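Long-range contacts in sulfate adenylyltransferase (Allochromatium vinosum, PDB 4DNX), which catalyses the reaction of sulfate with ATP to give adenosine 5'-phosphosulfate and diphosphate: residues Arg190-Ile195 and Pro256-Met261; Thr290-Gly295 and Ile325-Ala330. One frame throughout, in Å; residues are numbered along the deposited sequence.

In the fold
Both contacts reach the five-stranded parallel sheet of the ATP-sulfurylase domain, in which the strands follow one another across as 260-266, 223-230, 195-200, 291-294, 326-329. Contact 1 ties the loop between helix 180-190 and strand 195-200 to the entry of the outermost strand 260-266; contact 2 pairs the two strands at the far side. Their centres lie about 17 Å apart, and they come in series along the chain, contact 1 closing before contact 2 opens. They also touch directly: Ile195 N lies 2.8 Å from Thr290 OG1, a probable hydrogen bond, where the central strand begins. The strand order 3-2-1-4-5 is that of a Rossmann-like nucleotide-binding fold, consistent with an enzyme that uses ATP.

Contact 1 of 2, residues Arg190-Ile195 and Pro256-Met261; sequences RGWQKI and PPNTVM
Arg190 and Asn258 are the nearest pair, CA atoms 7.4 Å apart, too far for strand pairing, where the chain leaves helix 180-190 through a Schellman motif at Gly191 (phi 86°). Side chains make the link. The Asn258 amide is used at both ends: ND2 donates to Arg190 O at 3.1 Å, in the carbonyl plane and on a lone pair, while OD1 accepts from Arg190 NH1 at 3.1 Å. A chi1 of -169° sets Asn258 CG anti to its backbone N, on the Arg190 side; amide and guanidinium planes are 25° apart. Arg190 NH1 also makes a weak bond to Val260 O, and Met261 CG sits over one guanidinium face, 3.2 Å above its plane and offset toward the rim. Within this Rossmann-like domain the contact fastens a helix-to-strand loop to the start of strand 260-266, outermost in the sheet within the subunit. At the subunit interface Arg190 NH2, whose position is less certain, forms salt bridges with Glu186 and with Glu189 of the second subunit. Trp192 NE1 donates to Asn258 O at 3.0 Å from above the carbonyl plane. In the Met261 conformer given, of two modelled, SD meets Trp192 CZ3 at 3.7 Å, an oblique Met-aromatic contact.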
ATOM      1  N   ARG A 190       0.472  -4.777  15.287  1.00 19.42           N
ATOM      2  CA  ARG A 190       0.376  -6.249  15.367  1.00 19.05           C
ATOM      3  C   ARG A 190       0.950  -6.746  16.701  1.00 17.98           C
ATOM      4  O   ARG A 190       0.797  -7.926  17.079  1.00 17.49           O
ATOM      5  CB  ARG A 190       1.107  -6.877  14.180  1.00 19.03           C
ATOM      6  CG  ARG A 190       0.364  -6.832  12.826  1.00 23.89           C
ATOM      7  CD  ARG A 190       1.107  -7.815  12.010  1.00 25.59           C
ATOM      8  NE  ARG A 190       0.865  -7.857  10.590  1.00 32.35           N
ATOM      9  CZ  ARG A 190       0.880  -8.989   9.922  1.00 26.22           C
ATOM     10  NH1 ARG A 190       1.041 -10.168  10.575  1.00 21.75           N
ATOM     11  NH2 ARG A 190       0.645  -8.967   8.632  1.00 30.76           N
ATOM     12  N   GLY A 191       1.608  -5.852  17.423  1.00 17.45           N
ATOM     13  CA  GLY A 191       2.140  -6.149  18.775  1.00 17.30           C
ATOM     14  C   GLY A 191       3.518  -6.791  18.861  1.00 16.92           C
ATOM     15  O   GLY A 191       3.944  -7.238  19.943  1.00 17.76           O
ATOM     16  N   TRP A 192       4.208  -6.882  17.720  1.00 16.64           N
ATOM     17  CA  TRP A 192       5.515  -7.548  17.667  1.00 16.51           C
ATOM     18  C   TRP A 192       6.592  -6.711  18.366  1.00 17.44           C
ATOM     19  O   TRP A 192       6.699  -5.487  18.086  1.00 17.64           O
ATOM     20  CB  TRP A 192       5.932  -7.763  16.212  1.00 15.44           C
ATOM     21  CG  TRP A 192       5.060  -8.719  15.447  1.00 14.61           C
ATOM     22  CD1 TRP A 192       4.010  -9.497  15.921  1.00 15.03           C
ATOM     23  CD2 TRP A 192       5.193  -9.015  14.064  1.00 14.15           C
ATOM     24  NE1 TRP A 192       3.476 -10.239  14.879  1.00 13.91           N
ATOM     25  CE2 TRP A 192       4.200  -9.986  13.738  1.00 13.72           C
ATOM     26  CE3 TRP A 192       6.060  -8.546  13.046  1.00 13.24           C
ATOM     27  CZ2 TRP A 192       4.051 -10.504  12.427  1.00 12.99           C
ATOM     28  CZ3 TRP A 192       5.906  -9.079  11.728  1.00 12.73           C
ATOM     29  CH2 TRP A 192       4.925 -10.034  11.447  1.00 13.02           C
ATOM     30  N   GLN A 193       7.369  -7.365  19.250  1.00 17.68           N
ATOM     31  CA  GLN A 193       8.475  -6.738  20.008  1.00 21.16           C
ATOM     32  C   GLN A 193       9.861  -7.038  19.430  1.00 19.00           C
ATOM     33  O   GLN A 193      10.760  -6.203  19.489  1.00 18.47           O
ATOM     34  CB  GLN A 193       8.488  -7.249  21.454  1.00 26.37           C
ATOM     35  CG  GLN A 193       7.171  -7.189  22.188  1.00 36.94           C
ATOM     36  CD  GLN A 193       6.890  -5.814  22.715  1.00 40.60           C
ATOM     37  OE1 GLN A 193       7.136  -4.808  22.042  1.00 44.42           O
ATOM     38  NE2 GLN A 193       6.361  -5.754  23.922  1.00 46.14           N
ATOM     39  N   LYS A 194      10.024  -8.247  18.881  1.00 16.50           N
ATOM     40  CA  LYS A 194      11.247  -8.609  18.173  1.00 16.75           C
ATOM     41  C   LYS A 194      10.812  -9.076  16.796  1.00 14.75           C
ATOM     42  O   LYS A 194       9.824  -9.821  16.643  1.00 14.05           O
ATOM     43  CB  LYS A 194      12.033  -9.684  18.925  1.00 20.13           C
ATOM     44  CG  LYS A 194      12.702  -9.095  20.175  1.00 24.71           C
ATOM     45  CD  LYS A 194      13.381 -10.168  20.986  1.00 29.41           C
ATOM     46  CE  LYS A 194      14.170  -9.528  22.137  1.00 34.22           C
ATOM     47  NZ  LYS A 194      14.564 -10.532  23.170  1.00 40.73           N
ATOM     48  N   ILE A 195      11.510  -8.591  15.778  1.00 13.55           N
ATOM     49  CA  ILE A 195      11.067  -8.797  14.387  1.00 13.16           C
ATOM     50  C   ILE A 195      12.282  -9.127  13.521  1.00 12.67           C
ATOM     51  O   ILE A 195      13.244  -8.335  13.486  1.00 13.22           O
ATOM     52  CB  ILE A 195      10.395  -7.481  13.809  1.00 12.35           C
ATOM     53  CG1 ILE A 195       9.236  -7.013  14.727  1.00 14.47           C
ATOM     54  CG2 ILE A 195       9.918  -7.708  12.379  1.00 12.07           C
ATOM     55  CD1 ILE A 195       9.674  -6.038  15.813  1.00 14.06           C
ATOM     56  N   PRO A 256       2.546 -19.902  11.973  1.00 15.56           N
ATOM     57  CA  PRO A 256       1.447 -19.644  12.917  1.00 17.08           C
ATOM     58  C   PRO A 256       0.730 -18.310  12.638  1.00 15.96           C
ATOM     59  O   PRO A 256       1.256 -17.463  11.925  1.00 15.47           O
ATOM     60  CB  PRO A 256       2.140 -19.599  14.278  1.00 17.63           C
ATOM     61  CG  PRO A 256       3.525 -20.097  14.072  1.00 17.91           C
ATOM     62  CD  PRO A 256       3.863 -19.880  12.635  1.00 16.93           C
ATOM     63  N   PRO A 257      -0.448 -18.112  13.214  1.00 16.29           N
ATOM     64  CA  PRO A 257      -1.164 -16.825  13.058  1.00 16.64           C
ATOM     65  C   PRO A 257      -0.370 -15.609  13.539  1.00 15.93           C
ATOM     66  O   PRO A 257       0.320 -15.655  14.557  1.00 16.31           O
ATOM     67  CB  PRO A 257      -2.394 -16.990  13.962  1.00 17.78           C
ATOM     68  CG  PRO A 257      -2.556 -18.444  14.096  1.00 18.71           C
ATOM     69  CD  PRO A 257      -1.193 -19.037  14.088  1.00 17.93           C
ATOM     70  N   ASN A 258      -0.504 -14.529  12.785  1.00 15.20           N
ATOM     71  CA  ASN A 258       0.151 -13.256  13.102  1.00 14.60           C
ATOM     72  C   ASN A 258       1.675 -13.378  13.293  1.00 13.54           C
ATOM     73  O   ASN A 258       2.237 -12.885  14.295  1.00 13.67           O
ATOM     74  CB  ASN A 258      -0.507 -12.605  14.338  1.00 14.92           C
ATOM     75  CG  ASN A 258      -0.024 -11.152  14.518  1.00 15.73           C
ATOM     76  OD1 ASN A 258       0.243 -10.475  13.508  1.00 15.78           O
ATOM     77  ND2 ASN A 258       0.126 -10.692  15.765  1.00 15.13           N
ATOM     78  N   THR A 259       2.352 -14.073  12.359  1.00 12.95           N
ATOM     79  CA  THR A 259       3.818 -14.173  12.416  1.00 13.27           C
ATOM     80  C   THR A 259       4.507 -13.710  11.151  1.00 12.92           C
ATOM     81  O   THR A 259       5.717 -13.603  11.159  1.00 12.71           O
ATOM     82  CB  THR A 259       4.291 -15.620  12.759  1.00 14.14           C
ATOM     83  OG1 THR A 259       3.824 -16.511  11.737  1.00 15.42           O
ATOM     84  CG2 THR A 259       3.754 -16.037  14.082  1.00 14.95           C
ATOM     85  N   VAL A 260       3.760 -13.422  10.080  1.00 12.32           N
ATOM     86  CA  VAL A 260       4.419 -13.039   8.805  1.00 12.95           C
ATOM     87  C   VAL A 260       3.820 -11.749   8.244  1.00 13.39           C
ATOM     88  O   VAL A 260       2.596 -11.592   8.297  1.00 16.24           O
ATOM     89  CB  VAL A 260       4.272 -14.145   7.738  1.00 12.71           C
ATOM     90  CG1 VAL A 260       4.961 -13.718   6.401  1.00 13.29           C
ATOM     91  CG2 VAL A 260       4.834 -15.466   8.252  1.00 14.08           C
ATOM     92  N   MET A 261       4.686 -10.833   7.758  1.00 12.72           N
ATOM     93  CA  MET A 261       4.278  -9.688   6.975  0.70 13.62           C
ATOM     94  C   MET A 261       4.965  -9.761   5.621  1.00 13.04           C
ATOM     95  O   MET A 261       6.176  -9.769   5.577  1.00 16.19           O
ATOM     96  CB  MET A 261       4.746  -8.406   7.661  0.70 15.54           C
ATOM     97  CG  MET A 261       3.818  -7.868   8.668  0.70 20.42           C
ATOM     98  SD  MET A 261       4.602  -6.455   9.506  0.70 22.22           S
ATOM     99  CE  MET A 261       4.912  -5.380   8.107  0.70 18.43           C
TER

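Contact 2 of 2, residues Thr290-Gly295 and Ile325-Ala330; sequences THFIIG and IEIFRA
The His291 imidazole has water 1 at its edge, in the ring plane and 2.9 Å from NE2, while Glu326 CB approaches CD2 obliquely. Its other nitrogen, ND1, shares a hydrogen bond with Thr290 OG1, and partners at both nitrogens would restrain the ring's rotation. The water also donates a weak bond to Glu326 OE2, linking two side chains that lie side by side with ring and carboxylate planes 50° apart. The Phe292 ring takes Ile327 CD1 at its edge, near the ring plane and 4.1 Å from CD2; the Phe328 ring receives Ile293 CG1 obliquely at CD1. The strands that carry these groups, 291-294 and 326-329, run parallel, their short axes 35° apart, in a beta-alpha-beta unit whose connection includes helix 309-316. Five backbone hydrogen bonds alternate between the strands, from Glu326 N to Thr290 O through to Ala330 N to Ile294 O; that of Ile294 N to Phe328 O is nearly straight, at 173°. His291, Ile293, Glu326 and Phe328 populate one sheet face, where helix 206-219 packs on His291, Ile293 and Phe328. On the other face Ile294 CD1 meets Ile327 CD1 at 3.8 Å, both isoleucines also touching Phe314 of helix 309-316. Ile325 CG1, anti to its backbone N, lies 3.6 Å from Thr290 O. Ile325 CD1 touches Phe292 CB at 3.8 Å.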
ATOM      1  N   THR A 290      14.262  -5.697  14.223  1.00 13.41           N
ATOM      2  CA  THR A 290      15.263  -5.772  15.270  1.00 13.97           C
ATOM      3  C   THR A 290      16.433  -6.688  14.896  1.00 13.81           C
ATOM      4  O   THR A 290      17.506  -6.614  15.530  1.00 13.92           O
ATOM      5  CB  THR A 290      14.649  -6.228  16.636  1.00 15.29           C
ATOM      6  OG1 THR A 290      14.027  -7.502  16.480  1.00 14.34           O
ATOM      7  CG2 THR A 290      13.617  -5.253  17.173  1.00 15.54           C
ATOM      8  N   HIS A 291      16.208  -7.577  13.922  1.00 13.68           N
ATOM      9  CA  HIS A 291      17.179  -8.581  13.484  1.00 13.70           C
ATOM     10  C   HIS A 291      17.121  -8.682  11.959  1.00 13.53           C
ATOM     11  O   HIS A 291      16.051  -8.553  11.376  1.00 15.68           O
ATOM     12  CB  HIS A 291      16.844  -9.929  14.129  1.00 15.07           C
ATOM     13  CG  HIS A 291      17.041  -9.925  15.608  1.00 15.90           C
ATOM     14  ND1 HIS A 291      16.096  -9.427  16.489  1.00 16.89           N
ATOM     15  CD2 HIS A 291      18.092 -10.311  16.366  1.00 16.97           C
ATOM     16  CE1 HIS A 291      16.554  -9.511  17.722  1.00 17.37           C
ATOM     17  NE2 HIS A 291      17.764 -10.045  17.677  1.00 17.83           N
ATOM     18  N   PHE A 292      18.247  -8.944  11.320  1.00 12.88           N
ATOM     19  CA  PHE A 292      18.320  -9.042   9.884  1.00 12.42           C
ATOM     20  C   PHE A 292      19.153 -10.255   9.515  1.00 13.03           C
ATOM     21  O   PHE A 292      20.253 -10.422  10.044  1.00 13.69           O
ATOM     22  CB  PHE A 292      18.989  -7.772   9.302  1.00 13.71           C
ATOM     23  CG  PHE A 292      19.217  -7.832   7.809  1.00 14.76           C
ATOM     24  CD1 PHE A 292      18.219  -8.255   6.949  1.00 14.72           C
ATOM     25  CD2 PHE A 292      20.426  -7.388   7.273  1.00 16.36           C
ATOM     26  CE1 PHE A 292      18.423  -8.296   5.536  1.00 15.74           C
ATOM     27  CE2 PHE A 292      20.646  -7.422   5.904  1.00 16.18           C
ATOM     28  CZ  PHE A 292      19.652  -7.867   5.032  1.00 15.38           C
ATOM     29  N   ILE A 293      18.620 -11.112   8.650  1.00 12.86           N
ATOM     30  CA  ILE A 293      19.320 -12.358   8.274  1.00 13.41           C
ATOM     31  C   ILE A 293      20.318 -12.044   7.141  1.00 13.95           C
ATOM     32  O   ILE A 293      19.931 -11.524   6.071  1.00 13.57           O
ATOM     33  CB  ILE A 293      18.328 -13.396   7.747  1.00 13.83           C
ATOM     34  CG1 ILE A 293      17.424 -13.888   8.873  1.00 14.18           C
ATOM     35  CG2 ILE A 293      19.053 -14.635   7.102  1.00 15.19           C
ATOM     36  CD1 ILE A 293      16.274 -14.791   8.393  1.00 14.20           C
ATOM     37  N   ILE A 294      21.567 -12.434   7.359  1.00 14.03           N
ATOM     38  CA  ILE A 294      22.642 -12.313   6.343  1.00 14.52           C
ATOM     39  C   ILE A 294      23.295 -13.691   6.253  1.00 15.24           C
ATOM     40  O   ILE A 294      23.860 -14.176   7.215  1.00 15.69           O
ATOM     41  CB  ILE A 294      23.706 -11.262   6.779  1.00 15.81           C
ATOM     42  CG1 ILE A 294      23.036  -9.887   6.913  1.00 15.34           C
ATOM     43  CG2 ILE A 294      24.982 -11.236   5.799  1.00 16.30           C
ATOM     44  CD1 ILE A 294      23.981  -8.717   7.102  1.00 16.54           C
ATOM     45  N   GLY A 295      23.188 -14.302   5.086  1.00 15.30           N
ATOM     46  CA  GLY A 295      23.822 -15.597   4.799  1.00 16.97           C
ATOM     47  C   GLY A 295      25.134 -15.496   4.033  1.00 18.50           C
ATOM     48  O   GLY A 295      25.777 -14.448   4.021  1.00 21.01           O
ATOM     49  N   ILE A 325      20.061  -2.535  15.150  1.00 15.52           N
ATOM     50  CA  ILE A 325      19.626  -3.823  14.561  1.00 14.87           C
ATOM     51  C   ILE A 325      20.757  -4.846  14.677  1.00 16.36           C
ATOM     52  O   ILE A 325      21.953  -4.481  14.564  1.00 17.05           O
ATOM     53  CB  ILE A 325      19.131  -3.639  13.105  1.00 14.01           C
ATOM     54  CG1 ILE A 325      18.476  -4.924  12.553  1.00 13.49           C
ATOM     55  CG2 ILE A 325      20.265  -3.113  12.158  1.00 12.93           C
ATOM     56  CD1 ILE A 325      17.657  -4.723  11.207  1.00 13.33           C
ATOM     57  N   GLU A 326      20.392  -6.109  14.919  1.00 16.28           N
ATOM     58  CA  GLU A 326      21.378  -7.187  15.107  1.00 18.58           C
ATOM     59  C   GLU A 326      21.346  -8.111  13.890  1.00 17.91           C
ATOM     60  O   GLU A 326      20.325  -8.223  13.238  1.00 17.25           O
ATOM     61  CB  GLU A 326      21.039  -7.999  16.358  1.00 22.33           C
ATOM     62  CG  GLU A 326      21.234  -7.227  17.651  1.00 32.25           C
ATOM     63  CD  GLU A 326      20.890  -8.064  18.861  1.00 43.00           C
ATOM     64  OE1 GLU A 326      20.063  -7.602  19.692  1.00 51.80           O
ATOM     65  OE2 GLU A 326      21.428  -9.195  18.971  1.00 47.80           O
ATOM     66  N   ILE A 327      22.471  -8.769  13.597  1.00 17.57           N
ATOM     67  CA  ILE A 327      22.532  -9.654  12.445  1.00 17.87           C
ATOM     68  C   ILE A 327      22.347 -11.085  12.926  1.00 17.89           C
ATOM     69  O   ILE A 327      22.993 -11.494  13.898  1.00 19.52           O
ATOM     70  CB  ILE A 327      23.891  -9.533  11.706  1.00 17.82           C
ATOM     71  CG1 ILE A 327      24.122  -8.080  11.195  1.00 17.23           C
ATOM     72  CG2 ILE A 327      23.976 -10.577  10.540  1.00 17.21           C
ATOM     73  CD1 ILE A 327      22.922  -7.407  10.503  1.00 15.83           C
ATOM     74  N   PHE A 328      21.476 -11.827  12.247  1.00 16.83           N
ATOM     75  CA  PHE A 328      21.423 -13.264  12.386  1.00 16.99           C
ATOM     76  C   PHE A 328      22.300 -13.847  11.272  1.00 17.47           C
ATOM     77  O   PHE A 328      22.005 -13.639  10.090  1.00 16.67           O
ATOM     78  CB  PHE A 328      19.998 -13.808  12.216  1.00 15.82           C
ATOM     79  CG  PHE A 328      19.946 -15.326  12.350  1.00 17.50           C
ATOM     80  CD1 PHE A 328      19.983 -16.150  11.233  1.00 17.12           C
ATOM     81  CD2 PHE A 328      19.927 -15.900  13.613  1.00 18.12           C
ATOM     82  CE1 PHE A 328      19.971 -17.580  11.393  1.00 19.62           C
ATOM     83  CE2 PHE A 328      19.901 -17.312  13.770  1.00 19.69           C
ATOM     84  CZ  PHE A 328      19.930 -18.127  12.654  1.00 19.14           C
ATOM     85  N   ARG A 329      23.364 -14.541  11.660  1.00 18.93           N
ATOM     86  CA  ARG A 329      24.363 -15.017  10.695  1.00 20.16           C
ATOM     87  C   ARG A 329      23.948 -16.396  10.210  1.00 20.66           C
ATOM     88  O   ARG A 329      24.032 -17.370  10.964  1.00 22.09           O
ATOM     89  CB  ARG A 329      25.747 -15.066  11.351  1.00 21.95           C
ATOM     90  CG  ARG A 329      26.323 -13.695  11.611  1.00 23.21           C
ATOM     91  CD  ARG A 329      27.681 -13.767  12.348  1.00 28.61           C
ATOM     92  NE  ARG A 329      28.242 -12.417  12.451  1.00 32.55           N
ATOM     93  CZ  ARG A 329      29.515 -12.145  12.734  1.00 36.10           C
ATOM     94  NH1 ARG A 329      30.378 -13.124  12.978  1.00 38.03           N
ATOM     95  NH2 ARG A 329      29.913 -10.886  12.798  1.00 36.37           N
ATOM     96  N   ALA A 330      23.472 -16.448   8.972  1.00 19.33           N
ATOM     97  CA  ALA A 330      23.030 -17.698   8.346  1.00 20.00           C
ATOM     98  C   ALA A 330      24.154 -18.378   7.555  1.00 21.23           C
ATOM     99  O   ALA A 330      25.225 -17.801   7.321  1.00 21.41           O
ATOM    100  CB  ALA A 330      21.837 -17.425   7.447  1.00 18.13           C
TER
HETATM  101  O   HOH W   1      18.968 -10.532  20.273  1.00 39.03           O